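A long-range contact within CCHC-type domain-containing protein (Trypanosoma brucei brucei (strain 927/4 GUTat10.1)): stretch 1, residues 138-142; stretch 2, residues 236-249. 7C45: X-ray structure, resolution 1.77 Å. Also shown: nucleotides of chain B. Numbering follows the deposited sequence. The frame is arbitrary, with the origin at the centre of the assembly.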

# COMPACT_ATOMS: atom_id res chain seq x y z
N VAL A 138 18.32 4.51 -1.02
CA VAL A 138 17.60 3.93 0.10
C VAL A 138 16.61 2.92 -0.47
O VAL A 138 15.84 3.24 -1.38
CB VAL A 138 16.89 5.02 0.91
CG1 VAL A 138 15.81 4.42 1.80
CG2 VAL A 138 17.91 5.82 1.74
N ASN A 139 16.65 1.68 0.06
CA ASN A 139 15.74 0.62 -0.36
C ASN A 139 14.76 0.18 0.73
O ASN A 139 14.15 -0.87 0.62
CB ASN A 139 16.51 -0.60 -0.87
CG ASN A 139 17.16 -1.40 0.24
OD1 ASN A 139 17.55 -0.84 1.27
ND2 ASN A 139 17.27 -2.71 0.04
N ARG A 140 14.59 0.99 1.76
CA ARG A 140 13.66 0.69 2.84
C ARG A 140 12.20 0.69 2.36
O ARG A 140 11.79 1.55 1.59
CB ARG A 140 13.84 1.73 3.94
CG ARG A 140 12.92 1.63 5.13
CD ARG A 140 13.34 2.66 6.15
NE ARG A 140 12.76 2.42 7.46
CZ ARG A 140 13.21 2.98 8.58
NH1 ARG A 140 12.63 2.71 9.74
NH2 ARG A 140 14.25 3.80 8.54
N ARG A 141 11.42 -0.26 2.86
CA ARG A 141 9.97 -0.22 2.75
C ARG A 141 9.41 0.53 3.95
O ARG A 141 9.59 0.10 5.09
CB ARG A 141 9.38 -1.63 2.69
CG ARG A 141 9.70 -2.42 1.45
CD ARG A 141 9.04 -3.81 1.55
NE ARG A 141 9.34 -4.66 0.40
CZ ARG A 141 8.56 -4.73 -0.67
NH1 ARG A 141 7.43 -4.03 -0.73
NH2 ARG A 141 8.91 -5.52 -1.67
N SER A 142 8.70 1.61 3.69
CA SER A 142 8.08 2.38 4.75
C SER A 142 6.63 1.97 4.91
O SER A 142 5.98 1.54 3.97
CB SER A 142 8.20 3.88 4.47
OG SER A 142 9.56 4.25 4.55
N ALA A 236 11.83 -12.68 -1.96
CA ALA A 236 12.54 -11.90 -2.97
C ALA A 236 13.40 -10.82 -2.34
O ALA A 236 14.36 -10.36 -2.96
CB ALA A 236 11.54 -11.25 -3.93
N ASP A 237 13.05 -10.40 -1.13
CA ASP A 237 13.77 -9.35 -0.42
C ASP A 237 14.55 -9.96 0.73
O ASP A 237 14.07 -10.90 1.38
CB ASP A 237 12.79 -8.29 0.08
CG ASP A 237 11.98 -7.67 -1.06
OD1 ASP A 237 12.56 -7.37 -2.14
OD2 ASP A 237 10.77 -7.49 -0.87
N ALA A 238 15.75 -9.43 0.99
CA ALA A 238 16.63 -10.07 1.98
C ALA A 238 16.05 -9.98 3.40
O ALA A 238 16.35 -10.86 4.23
CB ALA A 238 18.01 -9.43 1.92
N THR A 239 15.27 -8.96 3.69
CA THR A 239 14.52 -8.78 4.92
C THR A 239 13.18 -8.19 4.57
O THR A 239 13.03 -7.51 3.54
CB THR A 239 15.23 -7.84 5.92
OG1 THR A 239 15.37 -6.53 5.35
CG2 THR A 239 16.58 -8.37 6.31
N PRO A 240 12.15 -8.39 5.40
CA PRO A 240 10.79 -8.00 5.00
C PRO A 240 10.64 -6.52 4.71
O PRO A 240 9.86 -6.15 3.82
CB PRO A 240 9.93 -8.43 6.19
CG PRO A 240 10.71 -9.54 6.82
CD PRO A 240 12.15 -9.16 6.66
N ALA A 241 11.36 -5.65 5.41
CA ALA A 241 11.13 -4.22 5.26
C ALA A 241 12.10 -3.58 4.28
O ALA A 241 12.48 -2.42 4.46
CB ALA A 241 11.20 -3.53 6.62
N GLU A 242 12.52 -4.30 3.24
CA GLU A 242 13.29 -3.67 2.18
C GLU A 242 12.86 -4.18 0.80
O GLU A 242 12.10 -5.14 0.65
CB GLU A 242 14.80 -3.87 2.38
CG GLU A 242 15.29 -5.27 2.36
CD GLU A 242 16.76 -5.33 2.79
OE1 GLU A 242 17.61 -4.78 2.08
OE2 GLU A 242 17.03 -5.91 3.86
N VAL A 243 13.33 -3.46 -0.23
CA VAL A 243 13.16 -3.85 -1.62
C VAL A 243 14.53 -4.26 -2.13
O VAL A 243 15.49 -3.50 -1.99
CB VAL A 243 12.57 -2.71 -2.46
CG1 VAL A 243 12.59 -3.07 -3.92
CG2 VAL A 243 11.15 -2.38 -2.00
N ASN A 244 14.61 -5.47 -2.66
CA ASN A 244 15.79 -6.03 -3.30
C ASN A 244 16.55 -4.98 -4.11
O ASN A 244 15.99 -4.38 -5.02
CB ASN A 244 15.28 -7.18 -4.19
CG ASN A 244 16.37 -7.95 -4.82
OD1 ASN A 244 17.17 -7.39 -5.54
ND2 ASN A 244 16.40 -9.26 -4.57
N ARG A 245 17.82 -4.70 -3.74
CA ARG A 245 18.60 -3.70 -4.48
C ARG A 245 18.85 -4.10 -5.92
O ARG A 245 18.85 -3.24 -6.81
CB ARG A 245 19.94 -3.42 -3.79
CG ARG A 245 19.82 -2.84 -2.42
CD ARG A 245 21.15 -2.28 -1.94
NE ARG A 245 21.00 -1.69 -0.62
CZ ARG A 245 20.93 -2.41 0.49
NH1 ARG A 245 20.78 -1.81 1.67
NH2 ARG A 245 21.02 -3.73 0.44
N ALA A 246 19.08 -5.39 -6.18
CA ALA A 246 19.32 -5.79 -7.56
C ALA A 246 18.10 -5.50 -8.44
O ALA A 246 18.25 -5.06 -9.59
CB ALA A 246 19.70 -7.27 -7.63
N TRP A 247 16.89 -5.74 -7.93
CA TRP A 247 15.71 -5.41 -8.73
C TRP A 247 15.58 -3.90 -8.92
O TRP A 247 15.18 -3.44 -9.99
CB TRP A 247 14.44 -5.97 -8.09
CG TRP A 247 14.34 -7.44 -8.21
CD1 TRP A 247 15.28 -8.29 -8.75
CD2 TRP A 247 13.23 -8.25 -7.83
NE1 TRP A 247 14.82 -9.59 -8.69
CE2 TRP A 247 13.57 -9.58 -8.14
CE3 TRP A 247 12.00 -7.97 -7.25
CZ2 TRP A 247 12.70 -10.64 -7.88
CZ3 TRP A 247 11.15 -9.02 -6.99
CH2 TRP A 247 11.50 -10.34 -7.30
N LEU A 248 15.91 -3.11 -7.90
CA LEU A 248 15.89 -1.66 -8.06
C LEU A 248 16.87 -1.22 -9.14
O LEU A 248 16.54 -0.41 -10.01
CB LEU A 248 16.23 -0.99 -6.72
CG LEU A 248 15.08 -0.99 -5.70
CD1 LEU A 248 15.54 -0.63 -4.31
CD2 LEU A 248 13.98 -0.05 -6.11
N GLU A 249 18.10 -1.75 -9.08
CA GLU A 249 19.08 -1.42 -10.11
C GLU A 249 18.55 -1.75 -11.50
O GLU A 249 18.73 -0.98 -12.44
CB GLU A 249 20.40 -2.15 -9.85
CG GLU A 249 21.08 -1.84 -8.52
CD GLU A 249 22.19 -0.78 -8.62
OE1 GLU A 249 22.19 -0.02 -9.62
OE2 GLU A 249 23.03 -0.71 -7.70
P U B 6 12.85 6.36 13.67
OP1 U B 6 12.51 5.94 15.04
OP2 U B 6 13.95 5.70 12.95
O5' U B 6 11.57 6.21 12.75
C5' U B 6 10.33 6.81 13.10
C4' U B 6 9.20 6.13 12.37
O4' U B 6 9.27 6.45 10.96
C3' U B 6 9.19 4.60 12.45
O3' U B 6 7.84 4.16 12.40
C2' U B 6 9.88 4.20 11.16
O2' U B 6 9.58 2.90 10.68
C1' U B 6 9.37 5.26 10.20
N1 U B 6 10.26 5.51 9.07
C2 U B 6 9.85 5.03 7.85
O2 U B 6 8.80 4.42 7.69
N3 U B 6 10.69 5.31 6.80
C4 U B 6 11.88 5.98 6.88
O4 U B 6 12.53 6.14 5.84
C5 U B 6 12.24 6.43 8.19
C6 U B 6 11.44 6.19 9.24
P U B 8 7.86 -1.45 9.71
OP1 U B 8 8.48 -2.51 10.54
OP2 U B 8 8.63 -0.21 9.46
O5' U B 8 7.41 -2.16 8.37
C5' U B 8 7.39 -1.46 7.14
C4' U B 8 6.85 -2.34 6.05
O4' U B 8 7.68 -3.51 5.92
C3' U B 8 5.45 -2.89 6.25
O3' U B 8 4.46 -1.94 5.91
C2' U B 8 5.46 -4.12 5.36
O2' U B 8 5.30 -3.75 3.99
C1' U B 8 6.89 -4.61 5.55
N1 U B 8 7.02 -5.62 6.62
C2 U B 8 6.71 -6.92 6.32
O2 U B 8 6.28 -7.24 5.23
N3 U B 8 6.88 -7.81 7.36
C4 U B 8 7.37 -7.49 8.61
O4 U B 8 7.50 -8.38 9.47
C5 U B 8 7.70 -6.12 8.83
C6 U B 8 7.52 -5.25 7.84

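Residues 138-142 form no regular helix or strand. Residues 236-249 are mostly loop and turn, ending in a helix that begins at Arg245. A type I beta turn runs from Thr239 to Glu242, and the second stretch pairs with the first at its end. There the backbones form a single beta bridge, Arg140 with Glu242, whose CA atoms lie 4.4 Å apart. Two hydrogen bonds frame it. Val243 N donates to Asn139 O at 2.8 Å, and Arg141 N donates to Ala241 O at 2.9 Å with a nearly straight angle of 171°. A CA-H...O contact, Glu242 CA to Asn139 O at 3.3 Å, adds to the pairing.

The side chains of stretch 1 alternate. Asn139 and Arg141 point toward stretch 2, while Arg140 and Ser142 point away. Asn139 is buried, with chi1 in the p well. Its ND2 donates to Val243 O at 2.8 Å and to Glu242 OE1 at 2.9 Å. An amide suits this place because its two N-H groups can serve two acceptors. Leu248, from the helix, packs against the same residue, with CD1 3.6 Å from Asn139 CB. The guanidinium of Arg245 lies with one face over Asn139 OD1; the 3.4 Å approach of Arg245 NH1 to that oxygen is not a hydrogen bond.

Arg141 is also buried. Its chain extends through chi2 and chi3, both t, and carries the guanidinium to Asp237. Arg141 NH2 donates to Asp237 OD2 at 2.8 Å in a salt bridge, so the two charges are paired within the buried region. Arg141 NE donates to Glu242 O at 2.8 Å and makes a weak bond to Asp237 OD2 at 3.4 Å. Both acceptors lie at the guanidinium edge, near its plane, where N-H groups point. Val243 CG2 covers one face and lies 3.7 Å from Arg141 CG, giving the aliphatic part of the chain an apolar neighbour.

Stretch 2 also braces itself. Asp237 OD1 accepts from Asn244 N at 2.8 Å, so this carboxylate ties the loop together while OD2 holds Arg141. Asn244 caps the helix: its OD1 accepts from Trp247 N at 2.9 Å.

Arg140 and Ser142, which point away from stretch 2, meet U6 of chain B. Arg140 places one guanidinium face over C5 of U6. Ser142 OG accepts from U6 N3 at 2.7 Å. The contact buries 455 Å² in total, summed over both stretches.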